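Pectate lyase 47 (Bacillus sp. TS-47, PDB 1VBL) probably cleaves the pectate of plant cell walls by beta-elimination, as a secreted, thermostable, calcium-binding enzyme of polysaccharide lyase family 1. Local coordinates at residues 160-164 and 412-416; 260-266 and 289-293; 321-325 and 386-390. All coordinates share one frame; numbering follows the deposited sequence.

Overall arrangement
Interactions 1 and 3 hold outlying chain on the parallel beta-helix; interaction 2 joins two of its own loops. Interaction 1 is partly buried and joins strand 156-161 and the turn after it to the last five residues. Interactions 1 and 2 lie on opposite sides of the chain's centre. Interaction 3 is on the same side as interaction 2, with centres about 15 Å apart. Interaction 2 links successive coils and is also partly buried. Interaction 3 is a surface contact on strand 322-332. The chemistry differs accordingly: one asparagine amide with a water in 1, a salt bridge beside a phenylalanine in 2, aromatic and proline packing in 3. Interactions 2 and 3 touch through Gly292 and Gln322.

Interaction 1: 160-164 and 412-416; sequences IRNIE and AGNLH
Asn162 and Gly413 form the direct hydrogen bond of this contact. Gly413 N donates to Asn162 OD1 at 2.7 Å, with a nearly straight N-H...O angle of 163°. The donor is tilted somewhat from the plane of the amide. The same OD1 takes a second bond from a water. That water in turn accepts from Leu415 N at 3.0 Å, so one side-chain oxygen serves two backbone NH groups, one directly and one through the water. CG of Asn162 stands anti to the backbone N (chi1 -156°), which brings the amide to the tail. Its ND2 donates to the carbonyls of Gly138 and Gly140, which fixes the amide's rotation.

Van der Waals contacts of Leu415 and Ala412 flank this bond. Leu415 CD1 packs on Asn162 CG at 3.7 Å. Its other methyl, CD2, lies 3.4 Å from Arg161 NH2, oblique to the guanidinium. The charge of Arg161 is met by Asp203 and Glu6. At the other end, Ala412 CB rests on the backbone of Ile163, 3.6 Å from its C atom.

Asn162 has a left-handed backbone conformation (phi 57°) and turns the chain between strands 156-161 and 164-166. The arrangement is that of a turn in a right-handed parallel beta-helix, the pectate lyase fold, with the C-terminal tail laid against its outside.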
loop_
_atom_site.group_PDB
_atom_site.type_symbol
_atom_site.label_atom_id
_atom_site.label_comp_id
_atom_site.label_asym_id
_atom_site.label_seq_id
_atom_site.Cartn_x
_atom_site.Cartn_y
_atom_site.Cartn_z
ATOM N N ILE A 160 -4.035 -11.935 -3.977
ATOM C CA ILE A 160 -3.377 -12.026 -2.674
ATOM C C ILE A 160 -4.465 -11.872 -1.618
ATOM O O ILE A 160 -5.139 -10.840 -1.564
ATOM C CB ILE A 160 -2.347 -10.901 -2.469
ATOM C CG1 ILE A 160 -1.374 -10.851 -3.652
ATOM C CG2 ILE A 160 -1.605 -11.121 -1.145
ATOM C CD1 ILE A 160 -0.555 -12.105 -3.843
ATOM N N ARG A 161 -4.641 -12.885 -0.776
ATOM C CA ARG A 161 -5.689 -12.822 0.236
ATOM C C ARG A 161 -5.360 -13.498 1.560
ATOM O O ARG A 161 -4.506 -14.384 1.636
ATOM C CB ARG A 161 -6.975 -13.472 -0.289
ATOM C CG ARG A 161 -7.457 -12.996 -1.652
ATOM C CD ARG A 161 -8.686 -13.790 -2.086
ATOM N NE ARG A 161 -9.894 -13.411 -1.353
ATOM C CZ ARG A 161 -11.030 -14.105 -1.370
ATOM N NH1 ARG A 161 -11.116 -15.228 -2.074
ATOM N NH2 ARG A 161 -12.093 -13.663 -0.705
ATOM N N ASN A 162 -6.073 -13.063 2.593
ATOM C CA ASN A 162 -5.987 -13.618 3.938
ATOM C C ASN A 162 -4.627 -13.640 4.625
ATOM O O ASN A 162 -4.312 -14.580 5.358
ATOM C CB ASN A 162 -6.575 -15.028 3.914
ATOM C CG ASN A 162 -7.076 -15.471 5.270
ATOM O OD1 ASN A 162 -7.692 -14.693 5.997
ATOM N ND2 ASN A 162 -6.828 -16.727 5.612
ATOM N N ILE A 163 -3.828 -12.598 4.416
ATOM C CA ILE A 163 -2.516 -12.537 5.044
ATOM C C ILE A 163 -2.332 -11.243 5.833
ATOM O O ILE A 163 -2.819 -10.187 5.435
ATOM C CB ILE A 163 -1.394 -12.634 3.983
ATOM C CG1 ILE A 163 -1.431 -14.011 3.316
ATOM C CG2 ILE A 163 -0.037 -12.373 4.622
ATOM C CD1 ILE A 163 -0.556 -14.113 2.081
ATOM N N GLU A 164 -1.652 -11.342 6.971
ATOM C CA GLU A 164 -1.364 -10.168 7.775
ATOM C C GLU A 164 0.067 -9.772 7.441
ATOM O O GLU A 164 1.014 -10.509 7.740
ATOM C CB GLU A 164 -1.465 -10.464 9.271
ATOM C CG GLU A 164 -1.027 -9.273 10.116
ATOM C CD GLU A 164 -0.951 -9.584 11.596
ATOM O OE1 GLU A 164 -2.008 -9.806 12.218
ATOM O OE2 GLU A 164 0.173 -9.608 12.136
ATOM N N ALA A 412 -7.397 -9.842 7.433
ATOM C CA ALA A 412 -6.986 -11.237 7.414
ATOM C C ALA A 412 -7.711 -11.982 8.532
ATOM O O ALA A 412 -7.962 -11.426 9.610
ATOM C CB ALA A 412 -5.473 -11.339 7.598
ATOM N N GLY A 413 -8.054 -13.236 8.259
ATOM C CA GLY A 413 -8.753 -14.055 9.230
ATOM C C GLY A 413 -10.252 -13.836 9.319
ATOM O O GLY A 413 -10.913 -14.515 10.100
ATOM N N ASN A 414 -10.791 -12.911 8.523
ATOM C CA ASN A 414 -12.228 -12.624 8.548
ATOM C C ASN A 414 -13.019 -13.035 7.326
ATOM O O ASN A 414 -13.972 -12.365 6.947
ATOM C CB ASN A 414 -12.474 -11.145 8.844
ATOM C CG ASN A 414 -12.155 -10.797 10.257
ATOM O OD1 ASN A 414 -12.539 -11.509 11.182
ATOM N ND2 ASN A 414 -11.463 -9.681 10.445
ATOM N N LEU A 415 -12.577 -14.109 6.685
ATOM C CA LEU A 415 -13.264 -14.651 5.538
ATOM C C LEU A 415 -14.008 -15.857 6.043
ATOM O O LEU A 415 -14.657 -15.896 7.089
ATOM C CB LEU A 415 -12.303 -15.253 4.524
ATOM C CG LEU A 415 -11.071 -14.727 3.840
ATOM C CD1 LEU A 415 -10.216 -15.911 3.356
ATOM C CD2 LEU A 415 -11.516 -13.887 2.681
ATOM N N HIS A 416 -13.831 -16.845 5.158
ATOM C CA HIS A 416 -14.320 -18.199 5.095
ATOM C C HIS A 416 -14.906 -18.384 3.682
ATOM O O HIS A 416 -15.482 -17.460 3.113
ATOM C CB HIS A 416 -15.359 -18.407 6.217
ATOM C CG HIS A 416 -14.710 -18.686 7.536
ATOM N ND1 HIS A 416 -13.428 -19.177 7.606
ATOM C CD2 HIS A 416 -15.110 -18.476 8.813
ATOM C CE1 HIS A 416 -13.054 -19.250 8.871
ATOM N NE2 HIS A 416 -14.055 -18.830 9.625
ATOM O OXT HIS A 416 -14.845 -19.487 3.173
HETATM O O HOH W 1 -10.086 -15.780 6.886
#

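Interaction 2: 260-266 and 289-293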
loop_
_atom_site.group_PDB
_atom_site.type_symbol
_atom_site.label_atom_id
_atom_site.label_comp_id
_atom_site.label_asym_id
_atom_site.label_seq_id
_atom_site.Cartn_x
_atom_site.Cartn_y
_atom_site.Cartn_z
ATOM N N SER A 260 4.330 9.719 -10.128
ATOM C CA SER A 260 4.922 10.926 -10.704
ATOM C C SER A 260 3.979 11.839 -11.477
ATOM O O SER A 260 3.176 11.379 -12.288
ATOM C CB SER A 260 6.085 10.531 -11.616
ATOM O OG SER A 260 6.535 11.642 -12.367
ATOM N N ASP A 261 4.095 13.143 -11.227
ATOM C CA ASP A 261 3.267 14.138 -11.905
ATOM C C ASP A 261 3.609 14.207 -13.392
ATOM O O ASP A 261 2.782 14.610 -14.209
ATOM C CB ASP A 261 3.490 15.541 -11.314
ATOM C CG ASP A 261 2.904 15.708 -9.923
ATOM O OD1 ASP A 261 2.172 14.811 -9.457
ATOM O OD2 ASP A 261 3.169 16.758 -9.298
ATOM N N SER A 262 4.828 13.812 -13.740
ATOM C CA SER A 262 5.277 13.890 -15.124
ATOM C C SER A 262 5.225 12.610 -15.951
ATOM O O SER A 262 5.486 12.646 -17.154
ATOM C CB SER A 262 6.697 14.455 -15.161
ATOM O OG SER A 262 7.576 13.665 -14.374
ATOM N N ARG A 263 4.888 11.484 -15.331
ATOM C CA ARG A 263 4.827 10.232 -16.075
ATOM C C ARG A 263 3.518 10.145 -16.848
ATOM O O ARG A 263 2.558 9.518 -16.402
ATOM C CB ARG A 263 4.960 9.029 -15.136
ATOM C CG ARG A 263 5.133 7.699 -15.864
ATOM C CD ARG A 263 5.420 6.562 -14.894
ATOM N NE ARG A 263 5.829 5.333 -15.576
ATOM C CZ ARG A 263 5.034 4.600 -16.349
ATOM N NH1 ARG A 263 3.777 4.966 -16.548
ATOM N NH2 ARG A 263 5.494 3.494 -16.919
ATOM N N MET A 264 3.486 10.782 -18.013
ATOM C CA MET A 264 2.290 10.778 -18.843
ATOM C C MET A 264 1.928 9.362 -19.270
ATOM O O MET A 264 0.819 9.114 -19.736
ATOM C CB MET A 264 2.495 11.659 -20.078
ATOM C CG MET A 264 2.725 13.132 -19.760
ATOM S SD MET A 264 1.435 13.844 -18.703
ATOM C CE MET A 264 2.397 14.356 -17.288
ATOM N N ALA A 265 2.869 8.437 -19.106
ATOM C CA ALA A 265 2.635 7.043 -19.464
ATOM C C ALA A 265 1.544 6.438 -18.580
ATOM O O ALA A 265 0.965 5.401 -18.916
ATOM C CB ALA A 265 3.927 6.242 -19.324
ATOM N N ASP A 266 1.266 7.088 -17.451
ATOM C CA ASP A 266 0.232 6.613 -16.534
ATOM C C ASP A 266 -1.162 7.036 -16.984
ATOM O O ASP A 266 -2.163 6.454 -16.563
ATOM C CB ASP A 266 0.477 7.129 -15.112
ATOM C CG ASP A 266 1.576 6.369 -14.398
ATOM O OD1 ASP A 266 1.898 5.247 -14.839
ATOM O OD2 ASP A 266 2.107 6.884 -13.389
ATOM N N VAL A 289 -3.979 9.801 -5.325
ATOM C CA VAL A 289 -4.132 9.445 -6.734
ATOM C C VAL A 289 -3.668 10.427 -7.802
ATOM O O VAL A 289 -3.828 11.635 -7.660
ATOM C CB VAL A 289 -5.618 9.147 -7.036
ATOM C CG1 VAL A 289 -5.778 8.692 -8.478
ATOM C CG2 VAL A 289 -6.151 8.106 -6.062
ATOM N N ARG A 290 -3.116 9.871 -8.878
ATOM C CA ARG A 290 -2.687 10.629 -10.045
ATOM C C ARG A 290 -3.227 9.856 -11.263
ATOM O O ARG A 290 -3.146 8.632 -11.297
ATOM C CB ARG A 290 -1.155 10.679 -10.172
ATOM C CG ARG A 290 -0.387 11.492 -9.111
ATOM C CD ARG A 290 1.120 11.436 -9.426
ATOM N NE ARG A 290 1.944 12.383 -8.668
ATOM C CZ ARG A 290 2.640 12.085 -7.569
ATOM N NH1 ARG A 290 2.627 10.856 -7.072
ATOM N NH2 ARG A 290 3.366 13.024 -6.970
ATOM N N PHE A 291 -3.920 10.395 -12.310
ATOM C CA PHE A 291 -4.320 9.944 -13.652
ATOM C C PHE A 291 -5.470 8.986 -13.860
ATOM O O PHE A 291 -6.184 9.128 -14.842
ATOM C CB PHE A 291 -3.118 9.334 -14.369
ATOM C CG PHE A 291 -1.950 10.254 -14.449
ATOM C CD1 PHE A 291 -1.938 11.315 -15.350
ATOM C CD2 PHE A 291 -0.889 10.098 -13.575
ATOM C CE1 PHE A 291 -0.880 12.204 -15.371
ATOM C CE2 PHE A 291 0.168 10.973 -13.586
ATOM C CZ PHE A 291 0.178 12.032 -14.482
ATOM N N GLY A 292 -5.554 8.138 -12.549
ATOM C CA GLY A 292 -6.592 7.139 -12.651
ATOM C C GLY A 292 -8.021 7.390 -12.255
ATOM O O GLY A 292 -8.325 8.233 -11.414
ATOM N N GLN A 293 -8.894 6.628 -12.903
ATOM C CA GLN A 293 -10.311 6.640 -12.607
ATOM C C GLN A 293 -10.328 5.645 -11.457
ATOM O O GLN A 293 -10.303 4.428 -11.656
ATOM C CB GLN A 293 -11.109 6.132 -13.804
ATOM C CG GLN A 293 -11.187 7.181 -14.909
ATOM C CD GLN A 293 -11.996 6.742 -16.115
ATOM O OE1 GLN A 293 -12.375 7.569 -16.946
ATOM N NE2 GLN A 293 -12.259 5.448 -16.225
HETATM O O HOH W 2 2.575 16.382 -6.639
#
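Phe291 turns the edge of its ring to two backbone carbonyls. Ser260 O lies 3.3 Å from Phe291 CE2, and Asp261 O lies near the ring plane by CZ. Both oxygens face the slightly positive rim of the ring. The segments are loops between strands of the parallel beta-helix, on coils that follow one another. Arg263 O sits over one face of the ring. Asp266 CB comes obliquely to CD2 at 3.6 Å, and Met264 CE touches more distantly at CZ. The Phe291 ring also meets that of Phe320, and Val319 packs on it. Within 260-266, Ser260 OG accepts from Ser262 N in an ST turn, and Arg263 NH1 pairs with Asp266 OD1 at 2.6 Å.

Beside the ring, Arg290 reaches out with its chain extended from CG to NE. Its guanidinium has Ser260 N over one face, and NH1 bonds to Gly258 O. The side chain of Arg290 is about 10 Å from the bound calcium ion. Asp261 closes the contact with a salt bridge. Arg290 NE meets Asp261 OD1 at 2.6 Å and 175°. NE comes to OD1 on its anti side, with OD1 in the guanidinium plane but NE 28° out of the carboxylate plane.

Interaction 3: 321-325 and 386-390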
loop_
_atom_site.group_PDB
_atom_site.type_symbol
_atom_site.label_atom_id
_atom_site.label_comp_id
_atom_site.label_asym_id
_atom_site.label_seq_id
_atom_site.Cartn_x
_atom_site.Cartn_y
_atom_site.Cartn_z
ATOM N N SER A 321 -6.191 13.227 -11.734
ATOM C CA SER A 321 -6.898 12.140 -11.072
ATOM C C SER A 321 -8.396 12.228 -11.343
ATOM O O SER A 321 -8.937 13.309 -11.588
ATOM C CB SER A 321 -6.635 12.178 -9.564
ATOM O OG SER A 321 -6.928 13.458 -9.029
ATOM N N GLN A 322 -9.062 11.081 -11.316
ATOM C CA GLN A 322 -10.497 11.037 -11.540
ATOM C C GLN A 322 -11.126 10.179 -10.452
ATOM O O GLN A 322 -11.669 9.101 -10.710
ATOM C CB GLN A 322 -10.809 10.469 -12.926
ATOM C CG GLN A 322 -10.326 11.348 -14.076
ATOM C CD GLN A 322 -10.759 10.824 -15.434
ATOM O OE1 GLN A 322 -11.952 10.732 -15.725
ATOM N NE2 GLN A 322 -9.788 10.475 -16.270
ATOM N N ILE A 323 -11.036 10.665 -9.223
ATOM C CA ILE A 323 -11.595 9.952 -8.085
ATOM C C ILE A 323 -13.119 10.031 -8.078
ATOM O O ILE A 323 -13.698 11.087 -8.328
ATOM C CB ILE A 323 -11.064 10.540 -6.758
ATOM C CG1 ILE A 323 -9.557 10.292 -6.653
ATOM C CG2 ILE A 323 -11.813 9.925 -5.573
ATOM C CD1 ILE A 323 -8.873 11.096 -5.561
ATOM N N TYR A 324 -13.760 8.901 -7.804
ATOM C CA TYR A 324 -15.214 8.833 -7.714
ATOM C C TYR A 324 -15.448 8.139 -6.372
ATOM O O TYR A 324 -15.304 6.922 -6.260
ATOM C CB TYR A 324 -15.785 8.004 -8.872
ATOM C CG TYR A 324 -17.282 8.149 -9.075
ATOM C CD1 TYR A 324 -18.190 7.605 -8.163
ATOM C CD2 TYR A 324 -17.791 8.835 -10.182
ATOM C CE1 TYR A 324 -19.572 7.740 -8.349
ATOM C CE2 TYR A 324 -19.168 8.976 -10.378
ATOM C CZ TYR A 324 -20.051 8.427 -9.459
ATOM O OH TYR A 324 -21.409 8.562 -9.652
ATOM N N ALA A 325 -15.782 8.930 -5.353
ATOM C CA ALA A 325 -15.994 8.419 -4.000
ATOM C C ALA A 325 -17.468 8.310 -3.620
ATOM O O ALA A 325 -18.231 9.259 -3.782
ATOM C CB ALA A 325 -15.264 9.315 -2.998
ATOM N N VAL A 386 -19.184 14.764 -12.466
ATOM C CA VAL A 386 -19.054 13.406 -12.971
ATOM C C VAL A 386 -18.396 13.417 -14.345
ATOM O O VAL A 386 -18.968 13.934 -15.305
ATOM C CB VAL A 386 -20.432 12.725 -13.095
ATOM C CG1 VAL A 386 -20.276 11.336 -13.695
ATOM C CG2 VAL A 386 -21.099 12.646 -11.727
ATOM N N THR A 387 -17.192 12.863 -14.432
ATOM C CA THR A 387 -16.472 12.796 -15.700
ATOM C C THR A 387 -16.508 11.367 -16.228
ATOM O O THR A 387 -16.209 11.111 -17.394
ATOM C CB THR A 387 -15.004 13.238 -15.549
ATOM O OG1 THR A 387 -14.404 12.546 -14.449
ATOM C CG2 THR A 387 -14.921 14.740 -15.316
ATOM N N TRP A 388 -16.869 10.437 -15.350
ATOM C CA TRP A 388 -16.984 9.030 -15.709
ATOM C C TRP A 388 -17.926 8.376 -14.708
ATOM O O TRP A 388 -18.147 8.904 -13.616
ATOM C CB TRP A 388 -15.615 8.335 -15.684
ATOM C CG TRP A 388 -14.985 8.223 -14.319
ATOM C CD1 TRP A 388 -14.513 9.242 -13.548
ATOM C CD2 TRP A 388 -14.740 7.015 -13.583
ATOM N NE1 TRP A 388 -13.985 8.748 -12.377
ATOM C CE2 TRP A 388 -14.112 7.384 -12.373
ATOM C CE3 TRP A 388 -14.990 5.657 -13.830
ATOM C CZ2 TRP A 388 -13.728 6.443 -11.408
ATOM C CZ3 TRP A 388 -14.605 4.716 -12.867
ATOM C CH2 TRP A 388 -13.980 5.120 -11.672
ATOM N N LYS A 389 -18.488 7.233 -15.079
ATOM C CA LYS A 389 -19.407 6.536 -14.195
ATOM C C LYS A 389 -18.906 5.118 -13.947
ATOM O O LYS A 389 -18.809 4.316 -14.878
ATOM C CB LYS A 389 -20.801 6.491 -14.828
ATOM C CG LYS A 389 -21.221 7.820 -15.445
ATOM C CD LYS A 389 -22.259 8.552 -14.614
ATOM C CE LYS A 389 -23.632 7.927 -14.777
ATOM N NZ LYS A 389 -24.692 8.791 -14.187
ATOM N N PRO A 390 -18.565 4.798 -12.687
ATOM C CA PRO A 390 -18.075 3.459 -12.337
ATOM C C PRO A 390 -19.137 2.419 -12.673
ATOM O O PRO A 390 -20.305 2.581 -12.317
ATOM C CB PRO A 390 -17.844 3.553 -10.831
ATOM C CG PRO A 390 -17.552 5.003 -10.618
ATOM C CD PRO A 390 -18.563 5.679 -11.508
HETATM O O HOH W 3 -13.883 11.498 -11.121
#
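Val386 begins the contact, with CG1 at the edge of the Tyr324 ring, 4.2 Å from CE2. Thr387 follows. Its OG1 lies 3.3 Å from Gln322 OE1, a weak hydrogen bond at most. Trp388 then brings its indole to the strand. With chi1 at 66°, CG sits between the backbone N and the carbonyl carbon, and NE1 reaches Gln322 O at 2.9 Å. This bond is weak, as its N-H...O angle is only 129°. A water accepts weakly from the same NE1 and donates to Ile323 O. The Tyr324 ring turns its edge to the face of the indole in a T-shaped stack, planes 73° apart. Pro390 ends the run. Its CD stands over the centre of the Tyr324 ring, 3.4 Å from the centroid, in a CH-pi contact. An alanine at Tyr324 takes away the ring under Pro390 CD and beside the indole, and would probably open a gap beneath the loop and let Trp388 turn more freely.

The loop comes after strand 383-384 and before helix 402-409. It lies over strand 322-332 of the beta-helix and overlaps the strands on both sides of it. Trp388 touches Gln293 and Pro390 touches His295 on strand 293-303, while Val386 meets Tyr353 on strand 351-361.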